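Local coordinates for protein putative poly(3-hydroxybutyrate) depolymerase LpqC (Bordetella parapertussis 12822, PDB 3D0K) that is a putative poly(3-hydroxybutyrate) depolymerase, a hydrolase that probably cleaves ester bonds of its substrate with a serine nucleophile, at residues P207-T219 / G234-E246. Sequence-based numbering, arbitrary orientation.
Sequences PMTILAGDQDIAT and GPHRYARARHYYE. With SO4 (sulfate ion), chain E.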
ATOM      1  N   PRO A 207      11.068  -5.070  -7.025  1.00 18.57           N
ATOM      2  CA  PRO A 207      11.193  -3.707  -7.611  1.00 19.40           C
ATOM      3  C   PRO A 207      10.175  -2.670  -7.079  1.00 19.99           C
ATOM      4  O   PRO A 207       9.450  -2.031  -7.863  1.00 21.44           O
ATOM      5  CB  PRO A 207      11.010  -3.966  -9.108  1.00 18.89           C
ATOM      6  CG  PRO A 207       9.966  -5.098  -9.129  1.00 20.33           C
ATOM      7  CD  PRO A 207      10.462  -6.031  -7.976  1.00 18.39           C
HETATM    8  N   MSE A 208      10.128  -2.495  -5.770  1.00 19.52           N
HETATM    9  CA  MSE A 208       9.185  -1.592  -5.163  1.00 20.81           C
HETATM   10  C   MSE A 208       9.595  -0.171  -5.503  1.00 20.05           C
HETATM   11  O   MSE A 208      10.768   0.103  -5.445  1.00 21.77           O
HETATM   12  CB  MSE A 208       9.261  -1.756  -3.614  1.00 18.41           C
HETATM   13  CG  MSE A 208       8.271  -0.826  -2.942  1.00 23.68           C
HETATM   14 SE   MSE A 208       8.107  -1.375  -1.029  0.75 27.13          SE
HETATM   15  CE  MSE A 208       7.868  -3.228  -1.493  1.00 32.75           C
ATOM     16  N   THR A 209       8.640   0.720  -5.825  1.00 20.87           N
ATOM     17  CA  THR A 209       8.907   2.166  -5.969  1.00 20.31           C
ATOM     18  C   THR A 209       8.591   2.841  -4.635  1.00 20.75           C
ATOM     19  O   THR A 209       7.508   2.658  -4.044  1.00 19.39           O
ATOM     20  CB  THR A 209       8.019   2.817  -7.064  1.00 22.51           C
ATOM     21  OG1 THR A 209       8.220   2.133  -8.294  1.00 20.32           O
ATOM     22  CG2 THR A 209       8.338   4.297  -7.267  1.00 20.63           C
ATOM     23  N   ILE A 210       9.536   3.650  -4.177  1.00 18.35           N
ATOM     24  CA  ILE A 210       9.276   4.564  -3.108  1.00 19.78           C
ATOM     25  C   ILE A 210       9.009   5.877  -3.773  1.00 19.55           C
ATOM     26  O   ILE A 210       9.912   6.433  -4.429  1.00 19.52           O
ATOM     27  CB  ILE A 210      10.469   4.681  -2.177  1.00 19.65           C
ATOM     28  CG1 ILE A 210      10.791   3.281  -1.588  1.00 20.97           C
ATOM     29  CG2 ILE A 210      10.218   5.797  -1.145  1.00 21.53           C
ATOM     30  CD1 ILE A 210      12.334   3.226  -1.137  1.00 24.89           C
ATOM     31  N   LEU A 211       7.760   6.367  -3.670  1.00 18.96           N
ATOM     32  CA  LEU A 211       7.391   7.589  -4.399  1.00 17.38           C
ATOM     33  C   LEU A 211       7.326   8.736  -3.392  1.00 19.71           C
ATOM     34  O   LEU A 211       6.497   8.705  -2.451  1.00 19.92           O
ATOM     35  CB  LEU A 211       6.063   7.442  -5.099  1.00 17.78           C
ATOM     36  CG  LEU A 211       5.599   8.419  -6.167  1.00 16.21           C
ATOM     37  CD1 LEU A 211       6.541   8.466  -7.416  1.00 18.91           C
ATOM     38  CD2 LEU A 211       4.163   8.048  -6.660  1.00 18.55           C
ATOM     39  N   ALA A 212       8.200   9.713  -3.579  1.00 19.14           N
ATOM     40  CA  ALA A 212       8.404  10.760  -2.555  1.00 19.24           C
ATOM     41  C   ALA A 212       8.228  12.169  -3.145  1.00 19.02           C
ATOM     42  O   ALA A 212       8.977  12.564  -4.035  1.00 19.10           O
ATOM     43  CB  ALA A 212       9.787  10.584  -1.880  1.00 19.02           C
ATOM     44  N   GLY A 213       7.254  12.932  -2.640  1.00 18.77           N
ATOM     45  CA  GLY A 213       7.080  14.323  -3.074  1.00 18.41           C
ATOM     46  C   GLY A 213       8.155  15.157  -2.434  1.00 18.82           C
ATOM     47  O   GLY A 213       8.398  15.056  -1.215  1.00 18.26           O
ATOM     48  N   ASP A 214       8.845  15.977  -3.230  1.00 19.99           N
ATOM     49  CA  ASP A 214       9.946  16.772  -2.680  1.00 20.40           C
ATOM     50  C   ASP A 214       9.521  18.028  -1.926  1.00 21.36           C
ATOM     51  O   ASP A 214      10.355  18.748  -1.366  1.00 21.92           O
ATOM     52  CB  ASP A 214      11.045  17.039  -3.724  1.00 20.94           C
ATOM     53  CG  ASP A 214      10.655  18.072  -4.786  1.00 24.30           C
ATOM     54  OD1 ASP A 214       9.593  18.746  -4.676  1.00 24.59           O
ATOM     55  OD2 ASP A 214      11.457  18.212  -5.748  1.00 26.87           O
ATOM     56  N   GLN A 215       8.217  18.283  -1.925  1.00 22.19           N
ATOM     57  CA  GLN A 215       7.599  19.293  -1.103  1.00 22.28           C
ATOM     58  C   GLN A 215       6.905  18.669   0.142  1.00 21.96           C
ATOM     59  O   GLN A 215       6.219  19.376   0.876  1.00 21.21           O
ATOM     60  CB  GLN A 215       6.587  20.121  -1.927  1.00 22.57           C
ATOM     61  CG  GLN A 215       7.201  20.911  -3.110  1.00 24.47           C
ATOM     62  CD  GLN A 215       8.383  21.773  -2.686  1.00 29.52           C
ATOM     63  OE1 GLN A 215       9.511  21.516  -3.096  1.00 33.21           O
ATOM     64  NE2 GLN A 215       8.134  22.773  -1.824  1.00 25.39           N
ATOM     65  N   ASP A 216       7.096  17.366   0.405  1.00 20.41           N
ATOM     66  CA  ASP A 216       6.538  16.787   1.642  1.00 21.26           C
ATOM     67  C   ASP A 216       7.564  17.027   2.741  1.00 21.44           C
ATOM     68  O   ASP A 216       8.285  16.110   3.196  1.00 20.19           O
ATOM     69  CB  ASP A 216       6.183  15.287   1.458  1.00 20.45           C
ATOM     70  CG  ASP A 216       5.202  14.766   2.512  1.00 23.46           C
ATOM     71  OD1 ASP A 216       5.045  15.361   3.601  1.00 21.00           O
ATOM     72  OD2 ASP A 216       4.569  13.725   2.261  1.00 19.31           O
ATOM     73  N   ILE A 217       7.649  18.305   3.128  1.00 22.53           N
ATOM     74  CA  ILE A 217       8.756  18.781   3.953  1.00 24.37           C
ATOM     75  C   ILE A 217       8.264  19.619   5.125  1.00 25.45           C
ATOM     76  O   ILE A 217       9.072  20.206   5.824  1.00 24.33           O
ATOM     77  CB  ILE A 217       9.837  19.590   3.123  1.00 24.69           C
ATOM     78  CG1 ILE A 217       9.200  20.822   2.424  1.00 23.92           C
ATOM     79  CG2 ILE A 217      10.599  18.643   2.137  1.00 25.56           C
ATOM     80  CD1 ILE A 217      10.194  21.898   1.990  1.00 25.95           C
ATOM     81  N   ALA A 218       6.957  19.638   5.358  1.00 27.79           N
ATOM     82  CA  ALA A 218       6.404  20.301   6.541  1.00 30.95           C
ATOM     83  C   ALA A 218       6.753  19.477   7.799  1.00 32.14           C
ATOM     84  O   ALA A 218       6.748  18.227   7.761  1.00 32.92           O
ATOM     85  CB  ALA A 218       4.886  20.470   6.387  1.00 31.08           C
ATOM     86  N   THR A 219       7.043  20.161   8.901  1.00 34.51           N
ATOM     87  CA  THR A 219       7.748  19.536  10.062  1.00 37.02           C
ATOM     88  C   THR A 219       6.977  19.480  11.405  1.00 38.19           C
ATOM     89  O   THR A 219       5.983  20.213  11.607  1.00 40.22           O
ATOM     90  CB  THR A 219       9.109  20.219  10.318  1.00 36.79           C
ATOM     91  OG1 THR A 219       8.900  21.609  10.607  1.00 38.98           O
ATOM     92  CG2 THR A 219      10.053  20.076   9.086  1.00 37.24           C
ATOM     93  N   GLY A 234      14.604  11.162  10.104  1.00 17.23           N
ATOM     94  CA  GLY A 234      14.689  12.497   9.451  1.00 17.37           C
ATOM     95  C   GLY A 234      13.583  13.464   9.855  1.00 18.35           C
ATOM     96  O   GLY A 234      12.628  13.073  10.515  1.00 19.05           O
ATOM     97  N   PRO A 235      13.726  14.758   9.499  1.00 18.91           N
ATOM     98  CA  PRO A 235      12.771  15.773  10.002  1.00 18.82           C
ATOM     99  C   PRO A 235      11.386  15.783   9.341  1.00 18.67           C
ATOM    100  O   PRO A 235      10.456  16.396   9.890  1.00 20.64           O
ATOM    101  CB  PRO A 235      13.499  17.107   9.747  1.00 17.36           C
ATOM    102  CG  PRO A 235      14.465  16.793   8.615  1.00 19.57           C
ATOM    103  CD  PRO A 235      14.820  15.335   8.703  1.00 18.33           C
ATOM    104  N   HIS A 236      11.244  15.119   8.188  1.00 18.27           N
ATOM    105  CA  HIS A 236      10.042  15.191   7.371  1.00 17.10           C
ATOM    106  C   HIS A 236       9.985  13.957   6.481  1.00 17.55           C
ATOM    107  O   HIS A 236      10.958  13.203   6.406  1.00 15.94           O
ATOM    108  CB  HIS A 236       9.939  16.511   6.554  1.00 15.81           C
ATOM    109  CG  HIS A 236      11.193  16.878   5.804  1.00 15.91           C
ATOM    110  ND1 HIS A 236      11.762  16.053   4.856  1.00 15.92           N
ATOM    111  CD2 HIS A 236      12.000  17.969   5.886  1.00 19.37           C
ATOM    112  CE1 HIS A 236      12.868  16.614   4.392  1.00 19.05           C
ATOM    113  NE2 HIS A 236      13.042  17.771   5.009  1.00 17.45           N
ATOM    114  N   ARG A 237       8.862  13.752   5.779  1.00 17.34           N
ATOM    115  CA  ARG A 237       8.662  12.477   5.114  1.00 16.72           C
ATOM    116  C   ARG A 237       9.643  12.339   3.965  1.00 17.41           C
ATOM    117  O   ARG A 237      10.071  11.238   3.655  1.00 17.08           O
ATOM    118  CB  ARG A 237       7.227  12.345   4.593  1.00 17.16           C
ATOM    119  CG  ARG A 237       6.156  12.444   5.725  1.00 19.85           C
ATOM    120  CD  ARG A 237       4.786  12.128   5.191  1.00 18.21           C
ATOM    121  NE  ARG A 237       3.761  12.176   6.245  1.00 16.90           N
ATOM    122  CZ  ARG A 237       3.216  13.295   6.733  1.00 22.32           C
ATOM    123  NH1 ARG A 237       2.271  13.195   7.669  1.00 18.67           N
ATOM    124  NH2 ARG A 237       3.577  14.492   6.263  1.00 22.12           N
ATOM    125  N   TYR A 238       9.961  13.446   3.303  1.00 15.31           N
ATOM    126  CA  TYR A 238      10.834  13.377   2.131  1.00 17.27           C
ATOM    127  C   TYR A 238      12.236  12.879   2.586  1.00 17.34           C
ATOM    128  O   TYR A 238      12.813  11.957   1.962  1.00 17.83           O
ATOM    129  CB  TYR A 238      10.893  14.757   1.459  1.00 18.27           C
ATOM    130  CG  TYR A 238      11.835  14.854   0.262  1.00 21.36           C
ATOM    131  CD1 TYR A 238      11.769  13.924  -0.790  1.00 23.53           C
ATOM    132  CD2 TYR A 238      12.733  15.928   0.156  1.00 25.39           C
ATOM    133  CE1 TYR A 238      12.608  14.020  -1.883  1.00 26.41           C
ATOM    134  CE2 TYR A 238      13.596  16.043  -0.948  1.00 27.81           C
ATOM    135  CZ  TYR A 238      13.519  15.087  -1.963  1.00 25.46           C
ATOM    136  OH  TYR A 238      14.378  15.202  -3.053  1.00 25.41           O
ATOM    137  N   ALA A 239      12.783  13.454   3.674  1.00 16.77           N
ATOM    138  CA  ALA A 239      14.056  12.929   4.237  1.00 15.80           C
ATOM    139  C   ALA A 239      13.951  11.447   4.601  1.00 16.49           C
ATOM    140  O   ALA A 239      14.895  10.690   4.375  1.00 15.35           O
ATOM    141  CB  ALA A 239      14.504  13.708   5.458  1.00 17.26           C
ATOM    142  N   ARG A 240      12.824  11.050   5.200  1.00 15.15           N
ATOM    143  CA  ARG A 240      12.688   9.677   5.639  1.00 16.51           C
ATOM    144  C   ARG A 240      12.683   8.706   4.478  1.00 16.05           C
ATOM    145  O   ARG A 240      13.195   7.565   4.608  1.00 15.82           O
ATOM    146  CB  ARG A 240      11.432   9.491   6.490  1.00 17.09           C
ATOM    147  CG  ARG A 240      11.507  10.329   7.715  1.00 16.19           C
ATOM    148  CD  ARG A 240      10.307  10.176   8.665  1.00 17.75           C
ATOM    149  NE  ARG A 240      10.481  11.129   9.762  1.00 19.15           N
ATOM    150  CZ  ARG A 240       9.539  11.462  10.646  1.00 23.41           C
ATOM    151  NH1 ARG A 240       8.332  10.929  10.572  1.00 24.38           N
ATOM    152  NH2 ARG A 240       9.788  12.361  11.590  1.00 19.56           N
ATOM    153  N   ALA A 241      12.077   9.124   3.366  1.00 15.23           N
ATOM    154  CA  ALA A 241      12.050   8.312   2.136  1.00 15.23           C
ATOM    155  C   ALA A 241      13.486   8.017   1.653  1.00 16.48           C
ATOM    156  O   ALA A 241      13.852   6.877   1.369  1.00 15.88           O
ATOM    157  CB  ALA A 241      11.238   9.045   1.022  1.00 14.49           C
ATOM    158  N   ARG A 242      14.346   9.029   1.669  1.00 17.42           N
ATOM    159  CA  ARG A 242      15.746   8.859   1.251  1.00 17.96           C
ATOM    160  C   ARG A 242      16.511   7.966   2.229  1.00 17.96           C
ATOM    161  O   ARG A 242      17.354   7.161   1.831  1.00 18.74           O
ATOM    162  CB  ARG A 242      16.476  10.217   1.190  1.00 19.03           C
ATOM    163  CG  ARG A 242      15.818  11.275   0.304  1.00 25.93           C
ATOM    164  CD  ARG A 242      16.934  12.244  -0.271  1.00 32.12           C
ATOM    165  NE  ARG A 242      17.416  11.611  -1.504  1.00 41.41           N
ATOM    166  CZ  ARG A 242      17.088  11.973  -2.748  1.00 43.97           C
ATOM    167  NH1 ARG A 242      17.567  11.276  -3.778  1.00 45.39           N
ATOM    168  NH2 ARG A 242      16.311  13.035  -2.981  1.00 43.97           N
ATOM    169  N   HIS A 243      16.200   8.115   3.503  1.00 19.03           N
ATOM    170  CA  HIS A 243      16.816   7.333   4.572  1.00 18.00           C
ATOM    171  C   HIS A 243      16.461   5.851   4.345  1.00 18.28           C
ATOM    172  O   HIS A 243      17.349   5.002   4.430  1.00 17.71           O
ATOM    173  CB  HIS A 243      16.309   7.842   5.915  1.00 18.68           C
ATOM    174  CG  HIS A 243      16.945   7.202   7.114  1.00 20.80           C
ATOM    175  ND1 HIS A 243      16.481   6.020   7.655  1.00 26.62           N
ATOM    176  CD2 HIS A 243      17.977   7.590   7.896  1.00 21.31           C
ATOM    177  CE1 HIS A 243      17.213   5.700   8.717  1.00 24.45           C
ATOM    178  NE2 HIS A 243      18.130   6.635   8.885  1.00 24.47           N
ATOM    179  N   TYR A 244      15.186   5.553   4.079  1.00 16.84           N
ATOM    180  CA  TYR A 244      14.741   4.163   3.862  1.00 17.71           C
ATOM    181  C   TYR A 244      15.436   3.513   2.669  1.00 16.56           C
ATOM    182  O   TYR A 244      15.955   2.378   2.753  1.00 15.44           O
ATOM    183  CB  TYR A 244      13.211   4.130   3.669  1.00 17.83           C
ATOM    184  CG  TYR A 244      12.610   2.765   3.484  1.00 18.68           C
ATOM    185  CD1 TYR A 244      12.693   1.763   4.489  1.00 17.02           C
ATOM    186  CD2 TYR A 244      11.857   2.491   2.320  1.00 17.58           C
ATOM    187  CE1 TYR A 244      12.069   0.489   4.285  1.00 17.57           C
ATOM    188  CE2 TYR A 244      11.224   1.277   2.160  1.00 19.89           C
ATOM    189  CZ  TYR A 244      11.346   0.293   3.146  1.00 18.43           C
ATOM    190  OH  TYR A 244      10.683  -0.910   2.945  1.00 19.48           O
ATOM    191  N   TYR A 245      15.423   4.242   1.567  1.00 17.18           N
ATOM    192  CA  TYR A 245      16.115   3.827   0.359  1.00 18.04           C
ATOM    193  C   TYR A 245      17.589   3.467   0.603  1.00 17.91           C
ATOM    194  O   TYR A 245      18.046   2.404   0.219  1.00 18.16           O
ATOM    195  CB  TYR A 245      15.962   4.867  -0.741  1.00 18.32           C
ATOM    196  CG  TYR A 245      16.640   4.443  -2.025  1.00 19.05           C
ATOM    197  CD1 TYR A 245      16.071   3.464  -2.852  1.00 18.27           C
ATOM    198  CD2 TYR A 245      17.855   5.013  -2.413  1.00 22.33           C
ATOM    199  CE1 TYR A 245      16.700   3.100  -4.050  1.00 16.32           C
ATOM    200  CE2 TYR A 245      18.494   4.620  -3.605  1.00 20.58           C
ATOM    201  CZ  TYR A 245      17.901   3.689  -4.401  1.00 21.51           C
ATOM    202  OH  TYR A 245      18.531   3.314  -5.565  1.00 23.72           O
ATOM    203  N   GLU A 246      18.333   4.336   1.282  0.50 16.86           N
ATOM    204  CA  GLU A 246      19.750   4.043   1.542  0.50 17.50           C
ATOM    205  C   GLU A 246      19.919   2.849   2.500  0.50 17.30           C
ATOM    206  O   GLU A 246      20.864   2.050   2.348  0.50 16.68           O
ATOM    207  CB  GLU A 246      20.494   5.297   2.051  0.50 17.90           C
ATOM    208  CG  GLU A 246      20.557   6.466   1.029  0.50 20.69           C
ATOM    209  CD  GLU A 246      20.527   7.844   1.704  0.50 24.72           C
ATOM    210  OE1 GLU A 246      20.832   8.871   1.050  0.50 24.38           O
ATOM    211  OE2 GLU A 246      20.153   7.900   2.895  0.50 26.98           O
TER
HETATM  212  S   SO4 E 304       1.589   9.278   8.020  1.00 31.61           S
HETATM  213  O1  SO4 E 304       2.079   8.157   7.217  1.00 29.14           O
HETATM  214  O2  SO4 E 304       1.775   8.896   9.428  1.00 34.35           O
HETATM  215  O3  SO4 E 304       2.270  10.525   7.820  1.00 34.06           O
HETATM  216  O4  SO4 E 304       0.152   9.445   7.939  1.00 36.43           O
HETATM  217  O   HOH W   1       6.738  15.770   6.111  1.00 20.63           O
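Asp216 holds CG anti to its backbone N (chi1 -161°), and Arg237 has CG anti to its carbonyl carbon with the chain extended to NE; this carries the guanidinium alongside the carboxylate, the two side chains crossing at a slant beyond strand 209-213 of an alpha/beta-hydrolase-like fold. Asp216 OD1 takes Arg237 NH2 on its syn lone pair at 3.2 Å, a salt bridge with the two planes 39° apart. The other oxygen, OD2, is hydrogen-bonded to His271 ND1, consistent with a Ser148-His271-Asp216 triad; if so, Arg237 would be a second-shell residue positioning the acid. NE and NH1 of Arg237 converge on O3 of a sulfate, probably from the crystallisation liquor, which also bonds Gln152 NE2. Water 1 joins this end of the contact, accepting from Arg237 N and lying 3.1 Å from Asp216 OD1.

At the helix start, Tyr238 N donates to Asp216 O (3.1 Å). Asp214 CA sits over the Tyr238 ring, 3.7 Å from its centroid and 5° off the normal, a CH-pi contact. His236, the N-cap residue, receives Ile217 CG2 over one ring face, with Pro235 CG over the opposite face, toward its rim. Farther along the roughly antiparallel helix, Ala212 CB meets Ala241 CB at 3.6 Å, and Ile210 CD1 reaches Tyr244 CD2 at 3.6 Å.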